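Local coordinates for zinc phosphodiesterase ELAC protein 1 (Homo sapiens, PDB 3ZWF), which cleaves RNA as a two-zinc tRNA 3'-processing endonuclease and repairs tRNAs by removing a 2',3'-cyclic phosphate left after ANKZF1 cleavage, at residues H60-H65 with H180-F185; D251-V256 with K283-G288; G96-I101 with V118-P123. All coordinates share one frame; numbering follows the deposited sequence. Where two conformers were deposited one is given.

Contact 1 (H60-H65 with H180-F185); sequences HLHGDH and HRIPSF. With ZN (zinc ion), chain E; ZN (zinc ion), chain D; PO4 (phosphate ion), chain F.
His60, His62 and His180 converge on one zinc ion, the first two from segment 60-65 and the third from 180-185. His60 and His62 present different ring nitrogens: NE2 of His60 lies 2.3 Å from this zinc, ND1 of His62 2.2 Å. His180 has CG anti to the backbone N (chi1 -175°), which carries the ring toward segment 60-65, and its NE2 completes the trio at 2.3 Å from the metal. The edge of the His180 ring turns toward the face of His60 in an offset T-shaped pair, planes at 89°, whereas His62 and His180 meet rim to rim. Ile182 backs the cluster: its CG1 sits over one face of the His62 ring, a CH-pi contact 3.9 Å from the ring centroid. One face of the Arg181 guanidinium, toward its rim, lies against CE1 of His62. From there NH1 donates to phosphate O1 at 2.8 Å, and the same oxygen is a zinc ligand. Gly288 O accepts from His180 ND1, and with the NE2-zinc bond this holds the ring's rotation. Asp64 OD2 and His65 NE2 bind the second zinc, and water 2 bridges both metals. With Asp251 and His311 completing the ligand set, this is the HxHxDH dinuclear zinc site of the metallo-beta-lactamase fold.

Contact 2 (D251-V256 with K283-G288); sequences DCSGVV and KAKEHG. With ZN (zinc ion), chain E; ZN (zinc ion), chain D.
Ser253 packs against Lys285 and Gly288, where a Schellman motif ends helix 281-286 beside a zinc-bearing loop of the metallo-beta-lactamase fold. Ser253 CB rests 3.7 Å from Gly288 C. Its hydroxyl was modelled in two conformers; in one of them OG is 3.5 Å from Lys285 CG, a contact that is therefore doubtful. The Lys285 chain runs extended beyond that carbon. No hydrogen bond crosses between the segments; the backbone groups of Cys252 have partners outside them, its N donating to Glu273 OE2 and its O accepting from Ser290 OG. Behind this layer, Gly288 takes positive phi (69°) as the C-prime residue, and its N reaches Lys285 O at 3.0 Å. One residue earlier, His287 folds its ring back on the helix, and ND1 donates to Lys283 O at 3.1 Å. The same carbonyl also receives His287 N, the two donors arriving from opposite faces of its plane. At the other end of the contact, Asp251 turns its carboxylate to the metals: a single oxygen of that group, OD2, bridges them, 2.4 Å from the zinc held by His60, His62 and His180 and 2.2 Å from the other.

Contact 3 (G96-I101 with V118-P123); sequences GLRDFI and VHELVP
Arg98 leaves helix 97-107 with CG anti to the backbone N (chi1 -174°), and a bend at chi3 (-56°) places NE toward the Val118 carbonyl. Glu120, extended beyond CG, crosses it at about a right angle and carries its carboxylate to the start of the helix. Two nitrogens of Arg98 grip one atom side-on: NE lies 3.0 Å and NH2 2.8 Å from Val118 O, with the oxygen close to the guanidinium plane. Glu120 stacks its carboxylate over one face of that group. The resulting salt bridge is long, with Arg98 NH1 3.7 Å from Glu120 OE1, and no N-H points at this oxygen. OE2 of Glu120 instead takes the N-H of Gly96, the N-cap residue, from above the carboxylate plane at 3.0 Å, and that of Arg98 on its anti side, also at 3.0 Å. Water 3 donates to OE2 as well and accepts from Asp99 N. Val118 CG2 meets Ile101 CD1 at 3.8 Å, and Ile91 of strand 89-94 joins this apolar layer within the beta-alpha-beta unit. A buried carboxylate gripped by helix-start amides and faced by a guanidinium is likely to stay ionised, and its charge may also be favoured by the positive end of the helix dipole.

Overall arrangement
From the N terminus, the chain leaves strand 53-57 and enters loop 60-65, which contact 1 later joins to 180-185. Inside that span the chain builds helix 69-79, strand 89-94 and helix 97-107, and contact 3 closes its own short loop when strand 116-121 returns, so contact 3 is nested within contact 1. Pro123 then packs on Pro183, and Leu97 on Leu61, linking the two; both also reach the second subunit. Contact 2 follows in series, closing a loop from 251-256 to 283-288. It shares both zinc ions and water 2 with contact 1. Contact 1 thus connects the two sheets, contact 2 lies on the second sheet's side, and contact 3 on the first's.

Contact 1 (H60-H65 with H180-F185)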
loop_
_atom_site.group_PDB
_atom_site.type_symbol
_atom_site.label_atom_id
_atom_site.label_comp_id
_atom_site.label_asym_id
_atom_site.label_seq_id
_atom_site.Cartn_x
_atom_site.Cartn_y
_atom_site.Cartn_z
ATOM N N HIS A 60 3.734 7.795 13.011
ATOM C CA HIS A 60 5.024 7.133 13.052
ATOM C C HIS A 60 5.253 6.353 11.777
ATOM O O HIS A 60 4.282 5.983 11.128
ATOM C CB HIS A 60 5.216 6.262 14.278
ATOM C CG HIS A 60 4.361 5.025 14.354
ATOM N ND1 HIS A 60 2.982 5.050 14.521
ATOM C CD2 HIS A 60 4.734 3.738 14.517
ATOM C CE1 HIS A 60 2.545 3.807 14.645
ATOM N NE2 HIS A 60 3.585 2.989 14.649
ATOM N N LEU A 61 6.526 6.093 11.502
ATOM C CA LEU A 61 6.896 5.421 10.254
ATOM C C LEU A 61 6.953 3.893 10.379
ATOM O O LEU A 61 7.970 3.275 10.010
ATOM C CB LEU A 61 8.233 6.003 9.753
ATOM C CG LEU A 61 8.182 7.491 9.392
ATOM C CD1 LEU A 61 9.523 8.029 8.867
ATOM C CD2 LEU A 61 7.066 7.730 8.356
ATOM N N HIS A 62 5.846 3.296 10.843
ATOM C CA HIS A 62 5.587 1.861 10.689
ATOM C C HIS A 62 4.639 1.723 9.536
ATOM O O HIS A 62 3.768 2.536 9.351
ATOM C CB HIS A 62 5.015 1.240 11.942
ATOM C CG HIS A 62 6.058 0.838 12.927
ATOM N ND1 HIS A 62 5.773 0.638 14.254
ATOM C CD2 HIS A 62 7.370 0.549 12.767
ATOM C CE1 HIS A 62 6.867 0.243 14.874
ATOM N NE2 HIS A 62 7.861 0.201 13.990
ATOM N N GLY A 63 4.815 0.687 8.716
ATOM C CA GLY A 63 4.099 0.605 7.468
ATOM C C GLY A 63 2.578 0.604 7.530
ATOM O O GLY A 63 1.917 1.133 6.623
ATOM N N ASP A 64 2.020 0.074 8.618
ATOM C CA ASP A 64 0.579 0.037 8.845
ATOM C C ASP A 64 -0.019 1.418 9.142
ATOM O O ASP A 64 -1.235 1.541 9.292
ATOM C CB ASP A 64 0.146 -0.958 9.980
ATOM C CG ASP A 64 0.894 -0.794 11.253
ATOM O OD1 ASP A 64 2.156 -0.679 11.263
ATOM O OD2 ASP A 64 0.197 -0.774 12.288
ATOM N N HIS A 65 0.856 2.432 9.188
ATOM C CA HIS A 65 0.430 3.821 9.340
ATOM C C HIS A 65 0.771 4.734 8.156
ATOM O O HIS A 65 0.395 5.917 8.191
ATOM C CB HIS A 65 0.989 4.365 10.679
ATOM C CG HIS A 65 0.581 3.521 11.841
ATOM N ND1 HIS A 65 -0.408 3.894 12.733
ATOM C CD2 HIS A 65 0.984 2.289 12.219
ATOM C CE1 HIS A 65 -0.578 2.917 13.605
ATOM N NE2 HIS A 65 0.250 1.933 13.310
ATOM N N HIS A 180 7.478 4.417 21.660
ATOM C CA HIS A 180 7.116 3.255 20.888
ATOM C C HIS A 180 8.413 2.550 20.451
ATOM O O HIS A 180 9.516 2.979 20.821
ATOM C CB HIS A 180 6.199 3.705 19.746
ATOM C CG HIS A 180 5.620 2.591 18.905
ATOM N ND1 HIS A 180 4.995 1.470 19.426
ATOM C CD2 HIS A 180 5.546 2.470 17.557
ATOM C CE1 HIS A 180 4.602 0.689 18.420
ATOM N NE2 HIS A 180 4.911 1.281 17.282
ATOM N N ARG A 181 8.307 1.484 19.656
ATOM C CA ARG A 181 9.495 0.788 19.143
ATOM C C ARG A 181 10.331 1.696 18.251
ATOM O O ARG A 181 11.566 1.590 18.186
ATOM C CB ARG A 181 9.097 -0.480 18.331
ATOM C CG ARG A 181 8.359 -1.512 19.101
ATOM C CD ARG A 181 8.391 -2.900 18.409
ATOM N NE ARG A 181 7.999 -2.922 16.989
ATOM C CZ ARG A 181 6.772 -2.652 16.524
ATOM N NH1 ARG A 181 5.777 -2.263 17.334
ATOM N NH2 ARG A 181 6.542 -2.737 15.222
ATOM N N ILE A 182 9.652 2.609 17.556
ATOM C CA ILE A 182 10.302 3.733 16.863
ATOM C C ILE A 182 9.581 4.965 17.374
ATOM O O ILE A 182 8.525 4.824 18.004
ATOM C CB ILE A 182 10.225 3.645 15.319
ATOM C CG1 ILE A 182 8.809 3.655 14.786
ATOM C CG2 ILE A 182 10.995 2.393 14.843
ATOM C CD1 ILE A 182 8.741 3.853 13.301
ATOM N N PRO A 183 10.135 6.171 17.134
ATOM C CA PRO A 183 9.431 7.327 17.675
ATOM C C PRO A 183 8.031 7.509 17.091
ATOM O O PRO A 183 7.806 7.310 15.885
ATOM C CB PRO A 183 10.330 8.489 17.307
ATOM C CG PRO A 183 11.726 7.857 17.205
ATOM C CD PRO A 183 11.440 6.538 16.587
ATOM N N SER A 184 7.107 7.876 17.961
ATOM C CA SER A 184 5.730 8.005 17.601
ATOM C C SER A 184 5.152 9.268 18.241
ATOM O O SER A 184 5.668 9.754 19.258
ATOM C CB SER A 184 4.974 6.734 18.033
ATOM O OG SER A 184 3.579 6.783 17.739
ATOM N N PHE A 185 4.119 9.802 17.593
ATOM C CA PHE A 185 3.539 11.091 17.949
ATOM C C PHE A 185 2.051 10.987 18.166
ATOM O O PHE A 185 1.354 10.174 17.573
ATOM C CB PHE A 185 3.827 12.166 16.886
ATOM C CG PHE A 185 5.298 12.415 16.672
ATOM C CD1 PHE A 185 6.031 13.260 17.524
ATOM C CD2 PHE A 185 5.949 11.794 15.631
ATOM C CE1 PHE A 185 7.370 13.459 17.325
ATOM C CE2 PHE A 185 7.269 12.003 15.444
ATOM C CZ PHE A 185 7.989 12.830 16.286
HETATM ZN ZN ZN E . 3.882 0.804 15.288
HETATM ZN ZN ZN D . 0.712 0.014 14.261
HETATM P P PO4 F . 2.774 -2.369 15.218
HETATM O O1 PO4 F . 3.649 -1.281 15.891
HETATM O O2 PO4 F . 3.541 -2.676 13.827
HETATM O O3 PO4 F . 1.462 -1.835 14.802
HETATM O O4 PO4 F . 2.854 -3.579 16.083
HETATM O O HOH W 1 8.552 7.280 13.310
HETATM O O HOH W 2 2.783 0.203 13.650
#

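Contact 2 (D251-V256 with K283-G288)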
loop_
_atom_site.group_PDB
_atom_site.type_symbol
_atom_site.label_atom_id
_atom_site.label_comp_id
_atom_site.label_asym_id
_atom_site.label_seq_id
_atom_site.Cartn_x
_atom_site.Cartn_y
_atom_site.Cartn_z
ATOM N N ASP A 251 0.640 4.631 17.942
ATOM C CA ASP A 251 1.065 3.458 18.706
ATOM C C ASP A 251 2.031 3.923 19.791
ATOM O O ASP A 251 2.903 4.750 19.572
ATOM C CB ASP A 251 1.842 2.470 17.863
ATOM C CG ASP A 251 1.014 1.843 16.724
ATOM O OD1 ASP A 251 -0.171 2.160 16.539
ATOM O OD2 ASP A 251 1.610 1.028 15.969
ATOM N N CYS A 252 1.856 3.351 20.971
ATOM C CA CYS A 252 2.674 3.727 22.139
ATOM C C CYS A 252 2.436 2.786 23.314
ATOM O O CYS A 252 1.397 2.159 23.421
ATOM C CB CYS A 252 2.361 5.162 22.576
ATOM S SG CYS A 252 0.747 5.461 23.248
ATOM N N SER A 253 3.427 2.791 24.198
ATOM C CA SER A 253 3.391 2.171 25.518
ATOM C C SER A 253 3.373 3.238 26.620
ATOM O O SER A 253 3.325 2.914 27.813
ATOM C CB SER A 253 4.634 1.295 25.691
ATOM O OG SER A 253 4.601 0.567 26.901
ATOM N N GLY A 254 3.434 4.497 26.210
ATOM C CA GLY A 254 3.418 5.625 27.138
ATOM C C GLY A 254 3.730 6.946 26.439
ATOM O O GLY A 254 4.011 6.992 25.235
ATOM N N VAL A 255 3.664 8.022 27.218
ATOM C CA VAL A 255 3.905 9.372 26.727
ATOM C C VAL A 255 5.237 9.807 27.308
ATOM O O VAL A 255 5.543 9.472 28.454
ATOM C CB VAL A 255 2.765 10.352 27.213
ATOM C CG1 VAL A 255 3.048 11.801 26.799
ATOM C CG2 VAL A 255 1.413 9.885 26.710
ATOM N N VAL A 256 6.009 10.592 26.552
ATOM C CA VAL A 256 7.321 10.985 26.979
ATOM C C VAL A 256 7.191 12.349 27.634
ATOM O O VAL A 256 6.858 13.333 26.966
ATOM C CB VAL A 256 8.329 11.094 25.848
ATOM C CG1 VAL A 256 9.696 11.485 26.396
ATOM C CG2 VAL A 256 8.399 9.826 25.140
ATOM N N LYS A 283 3.831 -8.442 27.097
ATOM C CA LYS A 283 4.029 -8.521 25.666
ATOM C C LYS A 283 3.730 -7.186 24.962
ATOM O O LYS A 283 4.487 -6.748 24.089
ATOM C CB LYS A 283 3.194 -9.630 25.043
ATOM C CG LYS A 283 3.417 -9.779 23.558
ATOM C CD LYS A 283 2.684 -11.014 23.014
ATOM C CE LYS A 283 2.986 -11.240 21.575
ATOM N NZ LYS A 283 2.356 -10.220 20.697
ATOM N N ALA A 284 2.642 -6.534 25.368
ATOM C CA ALA A 284 2.282 -5.231 24.797
ATOM C C ALA A 284 3.432 -4.218 24.968
ATOM O O ALA A 284 3.903 -3.612 24.005
ATOM C CB ALA A 284 0.966 -4.683 25.410
ATOM N N LYS A 285 3.918 -4.079 26.187
ATOM C CA LYS A 285 4.963 -3.098 26.485
ATOM C C LYS A 285 6.242 -3.429 25.741
ATOM O O LYS A 285 6.911 -2.543 25.237
ATOM C CB LYS A 285 5.226 -3.026 27.993
ATOM C CG LYS A 285 4.102 -2.398 28.784
ATOM C CD LYS A 285 4.427 -2.410 30.257
ATOM C CE LYS A 285 3.355 -1.722 31.099
ATOM N NZ LYS A 285 3.509 -2.093 32.530
ATOM N N GLU A 286 6.562 -4.719 25.665
ATOM C CA GLU A 286 7.736 -5.202 24.894
ATOM C C GLU A 286 7.714 -4.697 23.448
ATOM O O GLU A 286 8.760 -4.388 22.880
ATOM C CB GLU A 286 7.835 -6.735 24.935
ATOM N N HIS A 287 6.526 -4.606 22.862
ATOM C CA HIS A 287 6.350 -4.142 21.489
ATOM C C HIS A 287 5.964 -2.680 21.354
ATOM O O HIS A 287 5.557 -2.253 20.268
ATOM C CB HIS A 287 5.347 -5.014 20.754
ATOM C CG HIS A 287 5.856 -6.391 20.482
ATOM N ND1 HIS A 287 5.634 -7.448 21.337
ATOM C CD2 HIS A 287 6.618 -6.876 19.472
ATOM C CE1 HIS A 287 6.210 -8.533 20.851
ATOM N NE2 HIS A 287 6.825 -8.210 19.729
ATOM N N GLY A 288 6.082 -1.928 22.444
ATOM C CA GLY A 288 5.743 -0.486 22.437
ATOM C C GLY A 288 4.260 -0.201 22.283
ATOM O O GLY A 288 3.844 0.830 21.710
HETATM ZN ZN ZN E . 3.882 0.804 15.288
HETATM ZN ZN ZN D . 0.712 0.014 14.261
HETATM O O HOH W 2 2.783 0.203 13.650
#

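Contact 3 (G96-I101 with V118-P123)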
loop_
_atom_site.group_PDB
_atom_site.type_symbol
_atom_site.label_atom_id
_atom_site.label_comp_id
_atom_site.label_asym_id
_atom_site.label_seq_id
_atom_site.Cartn_x
_atom_site.Cartn_y
_atom_site.Cartn_z
ATOM N N GLY A 96 11.908 11.746 7.444
ATOM C CA GLY A 96 12.021 10.608 6.533
ATOM C C GLY A 96 10.836 10.521 5.603
ATOM O O GLY A 96 10.926 9.947 4.481
ATOM N N LEU A 97 9.714 11.076 6.037
ATOM C CA LEU A 97 8.481 10.974 5.256
ATOM C C LEU A 97 8.543 11.761 3.933
ATOM O O LEU A 97 8.049 11.308 2.903
ATOM C CB LEU A 97 7.259 11.408 6.089
ATOM C CG LEU A 97 5.913 11.285 5.389
ATOM C CD1 LEU A 97 5.571 9.822 5.088
ATOM C CD2 LEU A 97 4.776 11.882 6.304
ATOM N N ARG A 98 9.123 12.955 3.974
ATOM C CA ARG A 98 9.148 13.788 2.776
ATOM C C ARG A 98 9.867 13.075 1.617
ATOM O O ARG A 98 9.350 13.014 0.497
ATOM C CB ARG A 98 9.827 15.123 3.034
ATOM C CG ARG A 98 9.752 16.095 1.848
ATOM C CD ARG A 98 10.516 17.392 2.100
ATOM N NE ARG A 98 10.056 18.069 3.309
ATOM C CZ ARG A 98 10.834 18.489 4.302
ATOM N NH1 ARG A 98 12.147 18.292 4.297
ATOM N NH2 ARG A 98 10.274 19.128 5.305
ATOM N N ASP A 99 11.051 12.545 1.904
ATOM C CA ASP A 99 11.865 11.864 0.850
ATOM C C ASP A 99 11.176 10.604 0.366
ATOM O O ASP A 99 11.212 10.290 -0.818
ATOM C CB ASP A 99 13.251 11.538 1.391
ATOM C CG ASP A 99 14.115 12.799 1.618
ATOM O OD1 ASP A 99 13.798 13.872 1.050
ATOM O OD2 ASP A 99 15.116 12.699 2.369
ATOM N N PHE A 100 10.507 9.886 1.271
ATOM C CA PHE A 100 9.764 8.701 0.922
ATOM C C PHE A 100 8.725 9.020 -0.138
ATOM O O PHE A 100 8.619 8.333 -1.168
ATOM C CB PHE A 100 9.073 8.055 2.128
ATOM C CG PHE A 100 8.170 6.934 1.755
ATOM C CD1 PHE A 100 8.691 5.732 1.343
ATOM C CD2 PHE A 100 6.788 7.082 1.797
ATOM C CE1 PHE A 100 7.840 4.682 0.963
ATOM C CE2 PHE A 100 5.937 6.025 1.462
ATOM C CZ PHE A 100 6.468 4.837 1.057
ATOM N N ILE A 101 7.939 10.055 0.099
ATOM C CA ILE A 101 6.876 10.440 -0.838
ATOM C C ILE A 101 7.487 10.907 -2.189
ATOM O O ILE A 101 7.072 10.455 -3.266
ATOM C CB ILE A 101 5.899 11.507 -0.254
ATOM C CG1 ILE A 101 5.187 10.977 0.993
ATOM C CG2 ILE A 101 4.889 11.911 -1.312
ATOM C CD1 ILE A 101 4.576 12.056 1.870
ATOM N N VAL A 118 5.382 18.605 2.710
ATOM C CA VAL A 118 5.581 17.720 3.847
ATOM C C VAL A 118 6.391 18.444 4.915
ATOM O O VAL A 118 7.521 18.932 4.671
ATOM C CB VAL A 118 6.283 16.416 3.476
ATOM C CG1 VAL A 118 6.351 15.509 4.705
ATOM C CG2 VAL A 118 5.581 15.726 2.261
ATOM N N HIS A 119 5.785 18.574 6.088
ATOM C CA HIS A 119 6.431 19.197 7.266
ATOM C C HIS A 119 6.870 18.085 8.180
ATOM O O HIS A 119 6.029 17.196 8.525
ATOM C CB HIS A 119 5.460 20.092 7.958
ATOM C CG HIS A 119 4.964 21.202 7.100
ATOM N ND1 HIS A 119 5.822 22.062 6.444
ATOM C CD2 HIS A 119 3.712 21.620 6.799
ATOM C CE1 HIS A 119 5.120 22.972 5.796
ATOM N NE2 HIS A 119 3.837 22.704 5.965
ATOM N N GLU A 120 8.167 18.023 8.461
ATOM C CA GLU A 120 8.726 16.928 9.232
ATOM C C GLU A 120 8.929 17.252 10.701
ATOM O O GLU A 120 9.545 18.253 11.014
ATOM C CB GLU A 120 10.036 16.457 8.645
ATOM C CG GLU A 120 9.850 15.808 7.276
ATOM C CD GLU A 120 11.113 15.176 6.718
ATOM O OE1 GLU A 120 12.222 15.651 6.955
ATOM O OE2 GLU A 120 10.964 14.142 5.994
ATOM N N LEU A 121 8.463 16.338 11.549
ATOM C CA LEU A 121 8.690 16.394 12.994
ATOM C C LEU A 121 9.958 15.676 13.386
ATOM O O LEU A 121 10.180 14.532 12.991
ATOM C CB LEU A 121 7.526 15.731 13.728
ATOM C CG LEU A 121 6.256 16.582 13.838
ATOM C CD1 LEU A 121 5.577 16.837 12.533
ATOM C CD2 LEU A 121 5.277 15.762 14.747
ATOM N N VAL A 122 10.813 16.353 14.139
ATOM C CA VAL A 122 12.106 15.793 14.552
ATOM C C VAL A 122 11.915 15.131 15.915
ATOM O O VAL A 122 11.709 15.840 16.963
ATOM C CB VAL A 122 13.245 16.867 14.639
ATOM C CG1 VAL A 122 14.540 16.241 15.157
ATOM C CG2 VAL A 122 13.463 17.487 13.273
ATOM N N PRO A 123 11.994 13.803 15.948
ATOM C CA PRO A 123 11.854 13.113 17.216
ATOM C C PRO A 123 13.086 13.236 18.124
ATOM O O PRO A 123 14.166 13.671 17.700
ATOM C CB PRO A 123 11.644 11.675 16.793
ATOM C CG PRO A 123 12.386 11.579 15.514
ATOM C CD PRO A 123 12.284 12.873 14.841
HETATM O O HOH W 3 12.582 13.099 4.293
#